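Local coordinates for trehalose-6-phosphate phosphatase (Candida albicans, PDB 5DXI), which belongs to the trehalose-phosphatase family of the HAD clan and is captured here with magnesium, beryllium trifluoride and a bound glycan, at residues 133-137 with 138-142; 166-170 with 171-175; 184-187 with 188-191. One frame throughout, in Å; residues are numbered along the deposited sequence.

All three interactions reach one antiparallel sheet, in the order 132-135, 140-143, 181-186, 173-178, so each holds a different part of the same lobe. Interaction 1 is the hairpin at one edge, largely buried, its Glu134 and Lys136 side chains reaching the glycan. Interaction 2, at the opposite edge and farthest from the centre of the chain, is partly buried apolar packing with a charged and aromatic rim. Interaction 3, also partly buried, combines arginine and proline-valine packing with a lysine bound to beryllium trifluoride. It borders both others: Leu140 of interaction 1 pairs with Val184, and Asp172 and Glu174 of interaction 2 pair with Lys187 and Arg185.

Interaction 1. Residues 133-137 with 138-142; sequences IERKK and VALTW. With GLC (alpha-D-glucopyranose), chain C.
Glu134 and Thr141 form a hydrogen-bonded pair in the antiparallel hairpin of strands 132-135 and 140-143. Glu134 N donates to Thr141 O at 2.7 Å, and Thr141 N returns a bond to Glu134 O at 2.9 Å. Nearer the turn, Lys136 N reaches Ala139 O at 3.1 Å. The side chains of Glu134 and Thr141 rise from one face of the sheet, the face that meets alpha-D-glucopyranose. With CG anti to its N (chi1 -179°) and the rest of the chain extended, Glu134 carries its carboxylate clear of the strand. Its OE1 accepts from glucose O3 at 2.6 Å and, weakly, from O2; His143 NE2 is a further partner. Lys136 starts with CG beside its own N (chi1 -55°) and then runs out straight past Thr141, CE lying 3.1 Å from Thr141 OG1. Its NZ donates to glucose O3 at 2.8 Å and to O4 at 2.9 Å, and is shared with Glu183, in a salt bridge, and with Gly69 O. The other face is apolar near the strand: Ile133 CG1 meets the Trp142 ring at its edge, 4.0 Å from CD1, while Ile133 CG2 sits over the centre of the Arg135 guanidinium. Arg135 also brushes Leu140 CD2 with its CG before its tip pairs with Asp118 on helix 113-126. The hairpin is thus two-sided. Glucose O3 gives its proton to a carboxylate and receives one from an ammonium group; acting as donor and acceptor at once probably restricts how the sugar can turn.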
# COMPACT_ATOMS: atom_id res chain seq x y z
N ILE A 133 -19.46 -6.59 -6.48
CA ILE A 133 -18.23 -6.87 -7.21
C ILE A 133 -17.66 -5.59 -7.78
O ILE A 133 -18.37 -4.83 -8.41
CB ILE A 133 -18.48 -7.87 -8.36
CG1 ILE A 133 -18.92 -9.23 -7.82
CG2 ILE A 133 -17.24 -8.02 -9.23
CD1 ILE A 133 -19.44 -10.16 -8.89
N GLU A 134 -16.37 -5.36 -7.57
CA GLU A 134 -15.68 -4.24 -8.20
C GLU A 134 -14.70 -4.78 -9.24
O GLU A 134 -13.72 -5.45 -8.88
CB GLU A 134 -14.95 -3.39 -7.16
CG GLU A 134 -14.23 -2.19 -7.74
CD GLU A 134 -13.38 -1.46 -6.71
OE1 GLU A 134 -13.24 -1.95 -5.55
OE2 GLU A 134 -12.85 -0.39 -7.06
N ARG A 135 -14.97 -4.50 -10.50
CA ARG A 135 -14.11 -4.93 -11.60
C ARG A 135 -13.17 -3.81 -11.98
O ARG A 135 -13.57 -2.83 -12.59
CB ARG A 135 -14.94 -5.37 -12.80
CG ARG A 135 -15.77 -6.61 -12.55
CD ARG A 135 -16.85 -6.83 -13.60
NE ARG A 135 -17.72 -7.92 -13.16
CZ ARG A 135 -18.86 -7.76 -12.50
NH1 ARG A 135 -19.32 -6.54 -12.24
NH2 ARG A 135 -19.56 -8.82 -12.12
N LYS A 136 -11.90 -3.94 -11.62
CA LYS A 136 -10.95 -2.92 -12.03
C LYS A 136 -10.35 -3.39 -13.36
O LYS A 136 -10.86 -4.34 -13.95
CB LYS A 136 -9.90 -2.70 -10.95
CG LYS A 136 -10.52 -2.36 -9.58
CD LYS A 136 -9.43 -2.41 -8.51
CE LYS A 136 -9.99 -2.76 -7.16
NZ LYS A 136 -8.94 -2.83 -6.11
N LYS A 137 -9.26 -2.78 -13.82
CA LYS A 137 -8.71 -3.16 -15.11
C LYS A 137 -8.07 -4.54 -15.04
O LYS A 137 -8.28 -5.38 -15.91
CB LYS A 137 -7.69 -2.13 -15.60
CG LYS A 137 -8.28 -0.78 -16.00
CD LYS A 137 -7.67 -0.31 -17.31
CE LYS A 137 -7.57 1.20 -17.39
NZ LYS A 137 -6.20 1.59 -17.87
N VAL A 138 -7.30 -4.79 -13.98
CA VAL A 138 -6.69 -6.09 -13.81
C VAL A 138 -7.30 -6.82 -12.60
O VAL A 138 -7.97 -7.84 -12.76
CB VAL A 138 -5.16 -5.95 -13.63
CG1 VAL A 138 -4.54 -7.31 -13.37
CG2 VAL A 138 -4.56 -5.30 -14.87
N ALA A 139 -7.09 -6.26 -11.41
CA ALA A 139 -7.59 -6.86 -10.18
C ALA A 139 -9.12 -6.88 -10.12
O ALA A 139 -9.78 -6.01 -10.68
CB ALA A 139 -7.03 -6.12 -8.99
N LEU A 140 -9.67 -7.87 -9.44
CA LEU A 140 -11.10 -7.91 -9.13
C LEU A 140 -11.30 -7.94 -7.63
O LEU A 140 -10.51 -8.55 -6.91
CB LEU A 140 -11.78 -9.12 -9.76
CG LEU A 140 -12.04 -9.05 -11.27
CD1 LEU A 140 -10.86 -9.61 -12.04
CD2 LEU A 140 -13.34 -9.77 -11.63
N THR A 141 -12.34 -7.26 -7.16
CA THR A 141 -12.60 -7.14 -5.74
C THR A 141 -14.03 -7.54 -5.41
O THR A 141 -14.97 -7.08 -6.04
CB THR A 141 -12.37 -5.69 -5.25
OG1 THR A 141 -11.04 -5.27 -5.59
CG2 THR A 141 -12.55 -5.58 -3.76
N TRP A 142 -14.19 -8.42 -4.43
CA TRP A 142 -15.52 -8.70 -3.91
C TRP A 142 -15.67 -8.04 -2.55
O TRP A 142 -14.94 -8.36 -1.61
CB TRP A 142 -15.80 -10.20 -3.84
CG TRP A 142 -17.19 -10.52 -3.35
CD1 TRP A 142 -18.38 -10.18 -3.95
CD2 TRP A 142 -17.53 -11.26 -2.17
NE1 TRP A 142 -19.44 -10.65 -3.21
CE2 TRP A 142 -18.94 -11.32 -2.11
CE3 TRP A 142 -16.79 -11.87 -1.16
CZ2 TRP A 142 -19.62 -11.97 -1.08
CZ3 TRP A 142 -17.46 -12.51 -0.13
CH2 TRP A 142 -18.86 -12.55 -0.10
C1 GLC C . -10.90 0.13 -1.12
C2 GLC C . -11.31 -0.14 -2.56
C3 GLC C . -10.59 -1.40 -3.06
C4 GLC C . -9.09 -1.22 -2.90
C5 GLC C . -8.79 -0.93 -1.43
C6 GLC C . -7.31 -0.63 -1.27
O1 GLC C . -11.37 -0.91 -0.26
O2 GLC C . -12.72 -0.31 -2.61
O3 GLC C . -10.88 -1.61 -4.43
O4 GLC C . -8.39 -2.42 -3.31
O5 GLC C . -9.48 0.22 -0.99
O6 GLC C . -7.01 0.60 -1.95

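Interaction 2. Residues 166-170 with 171-175; sequences TVAKE and YDVEV
Tyr171 closes the short helix 167-170, running its side chain beside that of Glu170 and crossing Val167. The contact joins this helix to strand 173-178, an outermost strand of the antiparallel sheet, consistent with the cap of a HAD phosphatase. Tyr171 N donates to Val167 O at 2.8 Å, an i to i-4 bond at the end of the helix. From there the side chain can be followed outwards. Tyr171 CB rests against the preceding peptide, 3.5 Å from Glu170 C, and also lies near Val167 O. CG, set beside the backbone N and anti to the carbonyl carbon (chi1 -60°), stays close to Glu170 C. CD2 is the turning point: Val167 O lies in the ring plane at this edge, 3.6 Å from CD2, and Val167 CG1 touches the same carbon at 3.9 Å. Tyr171 CE2 passes to the carboxylate, 3.5 Å from Glu170 CD, and CZ lies near Glu170 CD and OE2. There the extended Glu170 chain runs in the same direction, the carboxylate and ring planes 36° apart. At the tip, Tyr171 OH stays 3.8 Å from Glu170 OE2 and bonds instead to Ser112 and Lys116, while Trp113 meets the ring edge-to-face. Toward helix 113-126, Val173 chi1 of -62° turns CG1 anti to the carbonyl carbon and leaves CG2 between N and C, where it meets Val167 CG1 at 3.9 Å. Ala168 CB continues the apolar seam against Val175 CG2 at 4.1 Å. Lys116 also forms a salt bridge with Glu170 OE2, so at the polar rim this shared lysine probably offsets the glutamate charge and holds the tyrosine hydroxyl in place.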
# COMPACT_ATOMS: atom_id res chain seq x y z
N THR A 166 -9.42 -23.79 -6.96
CA THR A 166 -9.65 -23.81 -8.40
C THR A 166 -8.73 -22.84 -9.15
O THR A 166 -7.66 -23.23 -9.62
CB THR A 166 -11.12 -23.49 -8.75
OG1 THR A 166 -11.49 -22.23 -8.18
CG2 THR A 166 -12.04 -24.57 -8.20
N VAL A 167 -9.17 -21.59 -9.27
CA VAL A 167 -8.45 -20.58 -10.03
C VAL A 167 -7.00 -20.43 -9.61
O VAL A 167 -6.11 -20.33 -10.46
CB VAL A 167 -9.14 -19.20 -9.91
CG1 VAL A 167 -8.39 -18.14 -10.71
CG2 VAL A 167 -10.59 -19.29 -10.38
N ALA A 168 -6.74 -20.46 -8.30
CA ALA A 168 -5.38 -20.22 -7.82
C ALA A 168 -4.47 -21.42 -8.10
O ALA A 168 -3.24 -21.29 -8.06
CB ALA A 168 -5.40 -19.90 -6.33
N LYS A 169 -5.07 -22.57 -8.41
CA LYS A 169 -4.30 -23.73 -8.83
C LYS A 169 -4.00 -23.66 -10.33
O LYS A 169 -2.90 -23.99 -10.77
CB LYS A 169 -5.06 -25.03 -8.51
CG LYS A 169 -5.33 -25.28 -7.04
CD LYS A 169 -4.12 -25.90 -6.36
CE LYS A 169 -4.32 -26.00 -4.86
NZ LYS A 169 -5.16 -27.18 -4.50
N GLU A 170 -4.98 -23.20 -11.10
CA GLU A 170 -4.85 -23.15 -12.55
C GLU A 170 -4.05 -21.95 -13.06
O GLU A 170 -3.44 -22.02 -14.12
CB GLU A 170 -6.24 -23.14 -13.20
CG GLU A 170 -6.19 -23.30 -14.72
CD GLU A 170 -7.55 -23.15 -15.37
OE1 GLU A 170 -8.55 -23.01 -14.62
OE2 GLU A 170 -7.61 -23.15 -16.62
N TYR A 171 -4.08 -20.85 -12.31
CA TYR A 171 -3.36 -19.64 -12.71
C TYR A 171 -2.42 -19.20 -11.60
O TYR A 171 -2.60 -19.58 -10.45
CB TYR A 171 -4.31 -18.49 -13.03
CG TYR A 171 -5.28 -18.74 -14.16
CD1 TYR A 171 -5.00 -18.31 -15.44
CD2 TYR A 171 -6.48 -19.40 -13.92
CE1 TYR A 171 -5.89 -18.54 -16.47
CE2 TYR A 171 -7.38 -19.63 -14.95
CZ TYR A 171 -7.08 -19.19 -16.22
OH TYR A 171 -7.97 -19.42 -17.24
N ASP A 172 -1.41 -18.42 -11.96
CA ASP A 172 -0.57 -17.78 -10.96
C ASP A 172 -1.22 -16.47 -10.51
O ASP A 172 -0.77 -15.38 -10.88
CB ASP A 172 0.83 -17.54 -11.48
CG ASP A 172 1.64 -18.82 -11.59
OD1 ASP A 172 1.33 -19.79 -10.85
OD2 ASP A 172 2.57 -18.86 -12.42
N VAL A 173 -2.29 -16.58 -9.73
CA VAL A 173 -2.94 -15.41 -9.16
C VAL A 173 -2.89 -15.51 -7.63
O VAL A 173 -2.80 -16.60 -7.07
CB VAL A 173 -4.40 -15.27 -9.62
CG1 VAL A 173 -4.48 -15.08 -11.12
CG2 VAL A 173 -5.21 -16.48 -9.20
N GLU A 174 -2.94 -14.36 -6.98
CA GLU A 174 -2.96 -14.30 -5.53
C GLU A 174 -4.38 -14.02 -5.07
O GLU A 174 -5.03 -13.13 -5.61
CB GLU A 174 -2.03 -13.21 -5.02
CG GLU A 174 -1.88 -13.23 -3.50
CD GLU A 174 -1.14 -14.46 -3.01
OE1 GLU A 174 -0.25 -14.94 -3.75
OE2 GLU A 174 -1.46 -14.96 -1.91
N VAL A 175 -4.87 -14.78 -4.10
CA VAL A 175 -6.20 -14.53 -3.53
C VAL A 175 -6.04 -13.85 -2.17
O VAL A 175 -5.66 -14.49 -1.18
CB VAL A 175 -7.04 -15.83 -3.37
CG1 VAL A 175 -8.40 -15.52 -2.78
CG2 VAL A 175 -7.20 -16.53 -4.72
O HOH W 1 -1.58 -19.19 -7.42
O HOH W 2 -0.55 -22.09 -10.68

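Interaction 3. Residues 184-187 with 188-191; sequences VRPK and FVNK. With BEF (beryllium trifluoride ion), chain F.
Arg185 folds back on Val189 and Asn190 where strand 181-186 of the antiparallel sheet, consistent with the cap of a HAD phosphatase, gives way to helix 191-199. Its guanidinium takes both partners over one face: Val189 O stands 3.0 Å above the plane and Asn190 CB 3.3 Å above it, each offset toward the rim. Val189 O is 3.2 Å from Arg185 NH1, but the angle is too poor for a hydrogen bond; Asn190 CB packs by van der Waals contact. The arginine gets there by placing CG between its own N and carbonyl carbon (chi1 63°) and bending at chi2. Arg185 NH1 then donates to Pro186 O at 2.9 Å, tilted out of the carbonyl plane. Close by, Val189 CG2 packs on Pro186 CB at 3.7 Å, and Lys187 CB lies over one face of the Phe188 ring. A second shell positions this loop. A water accepts from Arg185 NH2 at 3.0 Å and from Lys191 N at 3.0 Å, tying the arginine to the first turn of the helix. Asn190 is the N-cap, its OD1 receiving Glu193 N and, weakly, Gly192 N. Past Asn190, Lys191 runs extended into the beryllium trifluoride pocket, as the lysine of HAD enzymes does. Asp237 forms a salt bridge with its NZ, which also donates to Ile67 O. Lys191 NZ gives a further hydrogen bond to F1 of the beryllium trifluoride ion at 2.7 Å.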
# COMPACT_ATOMS: atom_id res chain seq x y z
N VAL A 184 -8.47 -10.48 -6.07
CA VAL A 184 -7.67 -11.40 -6.88
C VAL A 184 -6.85 -10.63 -7.92
O VAL A 184 -7.36 -9.77 -8.63
CB VAL A 184 -8.56 -12.43 -7.60
CG1 VAL A 184 -7.71 -13.35 -8.46
CG2 VAL A 184 -9.35 -13.25 -6.58
N ARG A 185 -5.56 -10.94 -7.98
CA ARG A 185 -4.70 -10.29 -8.95
C ARG A 185 -3.51 -11.20 -9.24
O ARG A 185 -3.26 -12.13 -8.47
CB ARG A 185 -4.27 -8.92 -8.43
CG ARG A 185 -3.45 -9.00 -7.20
CD ARG A 185 -2.15 -8.23 -7.31
NE ARG A 185 -1.55 -8.14 -5.99
CZ ARG A 185 -0.91 -9.14 -5.39
NH1 ARG A 185 -0.75 -10.30 -6.03
NH2 ARG A 185 -0.42 -8.98 -4.18
N PRO A 186 -2.79 -10.96 -10.36
CA PRO A 186 -1.64 -11.78 -10.73
C PRO A 186 -0.65 -11.83 -9.60
O PRO A 186 -0.47 -10.83 -8.90
CB PRO A 186 -1.04 -11.05 -11.94
CG PRO A 186 -2.19 -10.30 -12.53
CD PRO A 186 -3.03 -9.88 -11.35
N LYS A 187 -0.06 -13.00 -9.39
CA LYS A 187 0.80 -13.21 -8.25
C LYS A 187 2.12 -12.45 -8.39
O LYS A 187 2.72 -12.05 -7.40
CB LYS A 187 1.05 -14.70 -8.03
CG LYS A 187 1.70 -15.01 -6.70
CD LYS A 187 1.46 -16.45 -6.24
CE LYS A 187 2.35 -17.43 -6.95
NZ LYS A 187 3.77 -17.26 -6.52
N PHE A 188 2.57 -12.24 -9.62
CA PHE A 188 3.91 -11.71 -9.81
C PHE A 188 3.96 -10.20 -10.01
O PHE A 188 5.01 -9.64 -10.30
CB PHE A 188 4.59 -12.44 -10.98
CG PHE A 188 4.74 -13.91 -10.74
CD1 PHE A 188 5.66 -14.38 -9.81
CD2 PHE A 188 3.95 -14.83 -11.41
CE1 PHE A 188 5.80 -15.74 -9.57
CE2 PHE A 188 4.07 -16.19 -11.16
CZ PHE A 188 5.00 -16.64 -10.24
N VAL A 189 2.81 -9.54 -9.85
CA VAL A 189 2.75 -8.10 -9.58
C VAL A 189 2.19 -7.90 -8.16
O VAL A 189 1.26 -8.60 -7.76
CB VAL A 189 1.88 -7.32 -10.60
CG1 VAL A 189 2.57 -7.23 -11.97
CG2 VAL A 189 0.49 -7.93 -10.72
N ASN A 190 2.78 -6.99 -7.39
CA ASN A 190 2.32 -6.69 -6.03
C ASN A 190 3.01 -5.43 -5.50
O ASN A 190 3.95 -4.93 -6.11
CB ASN A 190 2.58 -7.86 -5.09
CG ASN A 190 4.05 -8.25 -5.03
OD1 ASN A 190 4.86 -7.57 -4.38
ND2 ASN A 190 4.40 -9.35 -5.70
N LYS A 191 2.53 -4.93 -4.36
CA LYS A 191 3.05 -3.68 -3.80
C LYS A 191 4.53 -3.81 -3.41
O LYS A 191 5.26 -2.82 -3.39
CB LYS A 191 2.22 -3.23 -2.60
CG LYS A 191 0.78 -2.80 -2.91
CD LYS A 191 0.17 -1.99 -1.75
CE LYS A 191 -1.24 -1.44 -2.08
NZ LYS A 191 -1.75 -0.64 -0.90
BE BEF F . -4.12 1.13 0.22
F1 BEF F . -4.44 -0.27 -0.82
F2 BEF F . -5.69 0.88 0.99
F3 BEF F . -4.88 2.30 -0.86
O HOH W 3 0.42 -6.44 -2.84